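Local structure of siderophore-interacting protein (Aeromonas hydrophila, 6K2L) at residues A[51-54]-A[55-58]; A[146-149]-A[150-154]; A[257-260]-A[261-265]. The protein probably binds ferric siderophores and, as a flavoprotein carrying flavin-adenine dinucleotide, reduces their iron so that it can be released. The protein carries 1 engineered substitution. One frame throughout, in Å; residues are numbered along the deposited sequence.

Contact 1. Residues A[51-54]-A[55-58]; sequences LPQP and GQAH
Between Gln53 and Gln56 the chain reverses in a type I beta turn, with Pro54 and Gly55 at its two corners. The backbone N of Gln56 closes it, donating to the carbonyl O of Gln53 at 3.0 Å. Proline suits the first corner, because its ring holds phi within the range that a type I turn needs there. Beyond the turn the two arms stay close, with the CA atoms of Pro52 and His58 4.9 Å apart.

A second bond crosses the turn in the other direction. The side chain of Gln56 folds back across the turn toward its first residue, and its OE1 accepts the backbone N-H of Gln53 at 2.6 Å in an almost straight bond (173° at the hydrogen). The turn belongs to the loop that follows strand 46-51 of the antiparallel barrel in the FAD-binding domain and leads toward strand 79-89, at the surface of the protein. With CG anti to its carbonyl carbon (chi1 -52°) and the chain extended beyond, Gln56 is long enough to span the turn. Its OE1 also touches Gln53 CG at 3.2 Å, while the two amide planes stand 36° apart. The amide nitrogens meet as two donors, and each looks elsewhere for an acceptor: Gln53 NE2 bonds to the carbonyl oxygens of Ser75 and Arg77, Gln56 NE2 weakly to that of Gln76. Alongside, Pro52 CB rests 3.5 Å from His58 C.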
loop_
_atom_site.group_PDB
_atom_site.type_symbol
_atom_site.label_atom_id
_atom_site.label_comp_id
_atom_site.label_asym_id
_atom_site.label_seq_id
_atom_site.Cartn_x
_atom_site.Cartn_y
_atom_site.Cartn_z
ATOM N N LEU A 51 14.355 15.208 15.287
ATOM C CA LEU A 51 13.881 16.010 16.385
ATOM C C LEU A 51 14.975 16.982 16.814
ATOM O O LEU A 51 16.165 16.718 16.614
ATOM C CB LEU A 51 13.473 15.120 17.571
ATOM C CG LEU A 51 12.308 14.185 17.182
ATOM C CD1 LEU A 51 12.387 12.793 17.852
ATOM C CD2 LEU A 51 10.955 14.822 17.461
ATOM N N PRO A 52 14.595 18.127 17.360
ATOM C CA PRO A 52 15.577 19.048 17.931
ATOM C C PRO A 52 16.354 18.425 19.083
ATOM O O PRO A 52 15.867 17.555 19.803
ATOM C CB PRO A 52 14.710 20.211 18.428
ATOM C CG PRO A 52 13.292 19.598 18.546
ATOM C CD PRO A 52 13.228 18.673 17.397
ATOM N N GLN A 53 17.582 18.903 19.255
ATOM C CA GLN A 53 18.380 18.602 20.432
ATOM C C GLN A 53 17.834 19.349 21.645
ATOM O O GLN A 53 16.998 20.251 21.517
ATOM C CB GLN A 53 19.827 19.007 20.194
ATOM C CG GLN A 53 20.452 18.485 18.941
ATOM C CD GLN A 53 21.750 19.223 18.612
ATOM O OE1 GLN A 53 22.446 19.744 19.508
ATOM N NE2 GLN A 53 22.077 19.285 17.323
ATOM N N PRO A 54 18.302 18.998 22.847
ATOM C CA PRO A 54 17.902 19.763 24.041
ATOM C C PRO A 54 18.052 21.264 23.902
ATOM O O PRO A 54 17.171 22.007 24.348
ATOM C CB PRO A 54 18.834 19.208 25.126
ATOM C CG PRO A 54 19.103 17.787 24.703
ATOM C CD PRO A 54 19.046 17.770 23.195
ATOM N N GLY A 55 19.134 21.744 23.305
ATOM C CA GLY A 55 19.238 23.190 23.200
ATOM C C GLY A 55 18.587 23.827 21.983
ATOM O O GLY A 55 18.857 25.002 21.713
ATOM N N GLN A 56 17.729 23.128 21.240
ATOM C CA GLN A 56 17.153 23.727 20.042
ATOM C C GLN A 56 15.639 23.873 20.158
ATOM O O GLN A 56 14.959 23.066 20.796
ATOM C CB GLN A 56 17.489 22.909 18.795
ATOM C CG GLN A 56 18.971 22.599 18.594
ATOM C CD GLN A 56 19.169 21.568 17.505
ATOM O OE1 GLN A 56 18.446 20.565 17.454
ATOM N NE2 GLN A 56 20.115 21.821 16.598
ATOM N N ALA A 57 15.111 24.926 19.538
ATOM C CA ALA A 57 13.667 25.116 19.515
ATOM C C ALA A 57 13.000 24.285 18.431
ATOM O O ALA A 57 11.788 24.048 18.492
ATOM C CB ALA A 57 13.330 26.599 19.327
ATOM N N HIS A 58 13.772 23.834 17.448
ATOM C CA HIS A 58 13.256 23.092 16.307
ATOM C C HIS A 58 14.438 22.385 15.654
ATOM O O HIS A 58 15.598 22.745 15.872
ATOM C CB HIS A 58 12.566 24.024 15.310
ATOM C CG HIS A 58 13.481 25.070 14.764
ATOM N ND1 HIS A 58 14.459 24.784 13.832
ATOM C CD2 HIS A 58 13.604 26.388 15.046
ATOM C CE1 HIS A 58 15.131 25.888 13.549
ATOM N NE2 HIS A 58 14.625 26.877 14.264
#

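Contact 2. Residues A[146-149]-A[150-154]; sequences TALP and AISAM. With FAD (flavin-adenine dinucleotide), chain C.
Ser152 reaches back one helical turn to the carbonyl of Leu148, at the start of the helix in a beta-alpha-beta unit formed by strand 138-144, helix 148-155 and strand 163-170, part of the parallel sheet of the NAD-ferredoxin-like domain. Its OG lies anti to the carbonyl carbon and beside the backbone N (chi1 -53°), a position from which the hydroxyl can bend toward the preceding turn and give its proton to Leu148 O at 2.6 Å. That oxygen also accepts the backbone N-H of Ser152, at 2.9 Å. The two donors approach from opposite faces of the carbonyl plane, so a single buried oxygen is gripped from both sides. The side chain of Leu148 joins in as well: its CD1 turns back to lie 3.6 Å from the serine OG.

Ile151 sends CG1 along the helix toward its start. Its extended tip, CD1, meets the methyl of Ala147 at 4.2 Å, and both side chains also pack on Trp217 of strand 214-218. The backbone N of Ile151 bonds to Ala147 O. Two positions further on, Ala153 N is paired with Pro149 O in the regular helical pattern.

At the front of the helix the chain faces the flavin. Thr146, whose OG1 is held by Asp144, turns CG2 toward the adenine amino group, 3.3 Å from N6A of FAD, while its CB lies near the isoalloxazine N1. A water joins the two segments beside the cofactor: it donates to Thr146 O, accepts the N-H of Ala150 at 3.1 Å, and donates a weak bond to the flavin O4.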
loop_
_atom_site.group_PDB
_atom_site.type_symbol
_atom_site.label_atom_id
_atom_site.label_comp_id
_atom_site.label_asym_id
_atom_site.label_seq_id
_atom_site.Cartn_x
_atom_site.Cartn_y
_atom_site.Cartn_z
ATOM N N THR A 146 5.493 -1.202 19.061
ATOM C CA THR A 146 6.359 -0.467 18.147
ATOM C C THR A 146 6.373 -1.072 16.749
ATOM O O THR A 146 6.687 -0.363 15.785
ATOM C CB THR A 146 7.780 -0.404 18.682
ATOM O OG1 THR A 146 8.349 -1.710 18.671
ATOM C CG2 THR A 146 7.787 0.112 20.080
ATOM N N ALA A 147 6.001 -2.346 16.620
ATOM C CA ALA A 147 5.937 -3.058 15.359
ATOM C C ALA A 147 4.512 -3.184 14.836
ATOM O O ALA A 147 4.316 -3.625 13.707
ATOM C CB ALA A 147 6.553 -4.456 15.513
ATOM N N LEU A 148 3.514 -2.809 15.625
ATOM C CA LEU A 148 2.134 -2.908 15.158
ATOM C C LEU A 148 1.822 -1.994 13.972
ATOM O O LEU A 148 0.989 -2.376 13.135
ATOM C CB LEU A 148 1.181 -2.636 16.329
ATOM C CG LEU A 148 -0.295 -2.880 16.050
ATOM C CD1 LEU A 148 -0.422 -4.234 15.382
ATOM C CD2 LEU A 148 -1.185 -2.769 17.302
ATOM N N PRO A 149 2.386 -0.797 13.844
ATOM C CA PRO A 149 2.070 -0.021 12.632
ATOM C C PRO A 149 2.576 -0.666 11.347
ATOM O O PRO A 149 1.835 -0.696 10.353
ATOM C CB PRO A 149 2.707 1.340 12.931
ATOM C CG PRO A 149 2.690 1.397 14.458
ATOM C CD PRO A 149 3.034 0.029 14.876
ATOM N N ALA A 150 3.791 -1.221 11.360
ATOM C CA ALA A 150 4.339 -1.962 10.221
ATOM C C ALA A 150 3.523 -3.203 9.892
ATOM O O ALA A 150 3.205 -3.454 8.718
ATOM C CB ALA A 150 5.770 -2.389 10.514
ATOM N N ILE A 151 3.224 -4.017 10.911
ATOM C CA ILE A 151 2.406 -5.208 10.712
ATOM C C ILE A 151 0.996 -4.850 10.218
ATOM O O ILE A 151 0.437 -5.562 9.387
ATOM C CB ILE A 151 2.380 -6.045 12.000
ATOM C CG1 ILE A 151 3.792 -6.556 12.277
ATOM C CG2 ILE A 151 1.373 -7.194 11.867
ATOM C CD1 ILE A 151 3.948 -7.233 13.663
ATOM N N SER A 152 0.404 -3.748 10.691
ATOM C CA SER A 152 -0.899 -3.329 10.175
ATOM C C SER A 152 -0.812 -2.917 8.709
ATOM O O SER A 152 -1.668 -3.302 7.881
ATOM C CB SER A 152 -1.453 -2.181 11.011
ATOM O OG SER A 152 -1.467 -2.499 12.389
ATOM N N ALA A 153 0.203 -2.108 8.393
ATOM C CA ALA A 153 0.435 -1.679 7.022
ATOM C C ALA A 153 0.647 -2.871 6.096
ATOM O O ALA A 153 0.149 -2.869 4.966
ATOM C CB ALA A 153 1.638 -0.731 6.959
ATOM N N MET A 154 1.397 -3.884 6.548
ATOM C CA MET A 154 1.663 -5.058 5.717
ATOM C C MET A 154 0.421 -5.939 5.598
ATOM O O MET A 154 0.141 -6.478 4.517
ATOM C CB MET A 154 2.836 -5.875 6.296
ATOM C CG MET A 154 4.259 -5.419 5.871
ATOM S SD MET A 154 5.657 -6.409 6.512
ATOM C CE MET A 154 5.175 -6.755 8.202
HETATM P PA FAD C . 14.237 6.718 23.645
HETATM O O1A FAD C . 14.777 8.092 23.886
HETATM O O2A FAD C . 14.895 5.930 22.505
HETATM O O5B FAD C . 14.352 5.715 24.915
HETATM C C5B FAD C . 13.960 6.123 26.243
HETATM C C4B FAD C . 13.635 4.939 27.130
HETATM O O4B FAD C . 12.305 4.450 26.842
HETATM C C3B FAD C . 14.548 3.719 27.037
HETATM O O3B FAD C . 14.685 3.111 28.320
HETATM C C2B FAD C . 13.805 2.814 26.043
HETATM O O2B FAD C . 14.052 1.418 26.196
HETATM C C1B FAD C . 12.349 3.107 26.389
HETATM N N9A FAD C . 11.471 3.027 25.248
HETATM C C8A FAD C . 11.727 3.480 23.979
HETATM N N7A FAD C . 10.730 3.311 23.140
HETATM C C5A FAD C . 9.748 2.717 23.920
HETATM C C6A FAD C . 8.442 2.284 23.628
HETATM N N6A FAD C . 7.872 2.422 22.429
HETATM N N1A FAD C . 7.725 1.719 24.633
HETATM C C2A FAD C . 8.294 1.598 25.837
HETATM N N3A FAD C . 9.515 1.981 26.230
HETATM C C4A FAD C . 10.191 2.540 25.222
HETATM N N1 FAD C . 8.375 2.923 17.359
HETATM C C2 FAD C . 7.097 3.400 17.280
HETATM O O2 FAD C . 6.504 3.841 18.266
HETATM N N3 FAD C . 6.427 3.383 16.067
HETATM C C4 FAD C . 6.924 2.920 14.873
HETATM O O4 FAD C . 6.233 2.964 13.856
HETATM C C4X FAD C . 8.288 2.428 14.960
HETATM N N5 FAD C . 8.859 1.967 13.851
HETATM C C5X FAD C . 10.144 1.495 13.941
HETATM C C6 FAD C . 10.746 0.988 12.797
HETATM C C7 FAD C . 12.039 0.473 12.833
HETATM C C7M FAD C . 12.661 -0.045 11.560
HETATM C C8 FAD C . 12.762 0.497 14.042
HETATM C C8M FAD C . 14.182 -0.009 14.115
HETATM C C9 FAD C . 12.166 1.020 15.185
HETATM C C9A FAD C . 10.867 1.508 15.148
HETATM N N10 FAD C . 10.230 2.003 16.305
HETATM C C10 FAD C . 8.929 2.463 16.249
HETATM C "C1'" FAD C . 10.933 2.003 17.601
HETATM C "C2'" FAD C . 11.337 3.391 18.102
HETATM O "O2'" FAD C . 12.416 3.937 17.336
HETATM C "C3'" FAD C . 11.755 3.271 19.570
HETATM O "O3'" FAD C . 10.583 3.062 20.354
HETATM C "C4'" FAD C . 12.514 4.479 20.118
HETATM O "O4'" FAD C . 13.320 4.048 21.218
HETATM C "C5'" FAD C . 11.569 5.589 20.524
HETATM O "O5'" FAD C . 12.335 6.758 20.868
HETATM P P FAD C . 11.995 7.618 22.148
HETATM O O1P FAD C . 12.738 8.947 21.965
HETATM O O2P FAD C . 10.556 7.736 22.375
HETATM O O3P FAD C . 12.678 6.795 23.336
HETATM O O HOH W 1 6.022 -0.276 13.220
#

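Contact 3. Residues A[257-260]-A[261-265]; sequences AYHH and ARHDV
Tyr258 and Arg262, one helical turn apart, both carry CG anti to the backbone N (chi1 -170° in the tyrosine), which lays the phenol ring beside the arginine stem. Arg262 CB and CG pack on the ring at CE2, the closer being CB at 3.4 Å. The arginine chain then bends at chi3 (-89°), bringing the guanidinium round until Tyr258 CD2 sits 3.9 Å above its centre; ring and guanidinium planes are steeply inclined at 69°. Toward CD1 of Tyr258, on the same side of the ring plane, CB of Ala261 comes within 3.7 Å.

The guanidinium is fixed by partners beyond the helix segment: NE donates to Pro247 O, and NH2 forms a salt bridge with Glu255 and a hydrogen bond to Tyr248 O. Tyr258 OH is hydrogen-bonded to Glu222.

Three histidines gather on another side of the helix. His263 turns its edge to the face of His259 in an offset edge-to-face pair, with centroids 4.5 Å apart. Glu255 OE2 is also hydrogen-bonded to His259 ND1. His260 adds a looser, oblique neighbour to His263. Backbone bonds such as Arg262 N to Tyr258 O, at 2.8 Å, link the backbone in the ordinary i to i+4 pattern of an alpha helix, here the C-terminal helix 255-266, whose Arg262 forms part of the FAD pocket.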
loop_
_atom_site.group_PDB
_atom_site.type_symbol
_atom_site.label_atom_id
_atom_site.label_comp_id
_atom_site.label_asym_id
_atom_site.label_seq_id
_atom_site.Cartn_x
_atom_site.Cartn_y
_atom_site.Cartn_z
ATOM N N ALA A 257 22.147 4.686 23.361
ATOM C CA ALA A 257 22.890 3.544 23.861
ATOM C C ALA A 257 22.714 2.318 22.978
ATOM O O ALA A 257 23.591 1.438 22.966
ATOM C CB ALA A 257 22.457 3.218 25.297
ATOM N N TYR A 258 21.612 2.242 22.232
ATOM C CA TYR A 258 21.275 1.009 21.545
ATOM C C TYR A 258 21.665 0.979 20.076
ATOM O O TYR A 258 21.593 -0.093 19.474
ATOM C CB TYR A 258 19.773 0.739 21.646
ATOM C CG TYR A 258 19.384 -0.636 21.158
ATOM C CD1 TYR A 258 19.985 -1.767 21.683
ATOM C CD2 TYR A 258 18.447 -0.802 20.143
ATOM C CE1 TYR A 258 19.651 -3.028 21.234
ATOM C CE2 TYR A 258 18.096 -2.064 19.696
ATOM C CZ TYR A 258 18.709 -3.174 20.244
ATOM O OH TYR A 258 18.388 -4.445 19.829
ATOM N N HIS A 259 22.003 2.119 19.466
ATOM C CA HIS A 259 22.107 2.160 18.014
ATOM C C HIS A 259 23.081 1.099 17.499
ATOM O O HIS A 259 22.744 0.287 16.619
ATOM C CB HIS A 259 22.507 3.574 17.581
ATOM C CG HIS A 259 22.770 3.725 16.113
ATOM N ND1 HIS A 259 21.756 3.808 15.181
ATOM C CD2 HIS A 259 23.930 3.810 15.414
ATOM C CE1 HIS A 259 22.278 3.936 13.972
ATOM N NE2 HIS A 259 23.596 3.940 14.085
ATOM N N HIS A 260 24.263 1.033 18.085
ATOM C CA HIS A 260 25.258 0.110 17.566
ATOM C C HIS A 260 25.085 -1.314 18.088
ATOM O O HIS A 260 25.418 -2.267 17.366
ATOM C CB HIS A 260 26.653 0.670 17.847
ATOM C CG HIS A 260 27.027 1.767 16.900
ATOM N ND1 HIS A 260 27.098 3.088 17.284
ATOM C CD2 HIS A 260 27.284 1.746 15.569
ATOM C CE1 HIS A 260 27.404 3.833 16.236
ATOM N NE2 HIS A 260 27.524 3.043 15.183
ATOM N N ALA A 261 24.520 -1.493 19.286
ATOM C CA ALA A 261 24.056 -2.824 19.655
ATOM C C ALA A 261 23.069 -3.365 18.622
ATOM O O ALA A 261 23.147 -4.540 18.248
ATOM C CB ALA A 261 23.425 -2.810 21.047
ATOM N N ARG A 262 22.145 -2.525 18.135
ATOM C CA ARG A 262 21.149 -3.009 17.179
ATOM C C ARG A 262 21.808 -3.397 15.874
ATOM O O ARG A 262 21.453 -4.415 15.258
ATOM C CB ARG A 262 20.064 -1.955 16.923
ATOM C CG ARG A 262 18.790 -2.512 16.256
ATOM C CD ARG A 262 18.059 -1.454 15.431
ATOM N NE ARG A 262 17.072 -0.685 16.211
ATOM C CZ ARG A 262 17.278 0.543 16.695
ATOM N NH1 ARG A 262 18.455 1.133 16.499
ATOM N NH2 ARG A 262 16.323 1.177 17.390
ATOM N N HIS A 263 22.753 -2.574 15.423
ATOM C CA HIS A 263 23.549 -2.970 14.268
ATOM C C HIS A 263 24.220 -4.331 14.495
ATOM O O HIS A 263 24.196 -5.197 13.610
ATOM C CB HIS A 263 24.570 -1.876 13.946
ATOM C CG HIS A 263 23.998 -0.728 13.162
ATOM N ND1 HIS A 263 23.369 -0.898 11.947
ATOM C CD2 HIS A 263 23.953 0.604 13.422
ATOM C CE1 HIS A 263 22.955 0.275 11.494
ATOM N NE2 HIS A 263 23.302 1.205 12.367
ATOM N N ASP A 264 24.793 -4.562 15.682
ATOM C CA ASP A 264 25.494 -5.830 15.882
ATOM C C ASP A 264 24.533 -7.008 16.029
ATOM O O ASP A 264 24.932 -8.151 15.784
ATOM C CB ASP A 264 26.442 -5.738 17.085
ATOM C CG ASP A 264 27.907 -5.457 16.664
ATOM O OD1 ASP A 264 28.557 -6.343 16.049
ATOM O OD2 ASP A 264 28.400 -4.337 16.942
ATOM N N VAL A 265 23.284 -6.757 16.430
ATOM C CA VAL A 265 22.264 -7.805 16.412
ATOM C C VAL A 265 21.906 -8.167 14.973
ATOM O O VAL A 265 21.863 -9.347 14.607
ATOM C CB VAL A 265 21.009 -7.375 17.195
ATOM C CG1 VAL A 265 19.866 -8.355 16.926
ATOM C CG2 VAL A 265 21.291 -7.277 18.701
HETATM O O HOH W 2 25.262 1.328 20.809
#

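The three contacts are local in sequence yet lie in separate parts of the fold around one cofactor. Contact 2 touches the FAD directly, at the front of helix 148-155, and contact 3 approaches it through Arg262, whose side chain is about 4 Å away. Contact 1 is the most distant of the three, with the side chain of Pro54 about 11 Å from the FAD. The centres of contacts 2 and 3 are 21 Å apart and their nearest atoms about 9 Å, so the pocket draws on both without their touching. Contact 1, on the barrel domain, keeps about 14 Å from contact 2 and about 12 Å from contact 3 between nearest atoms.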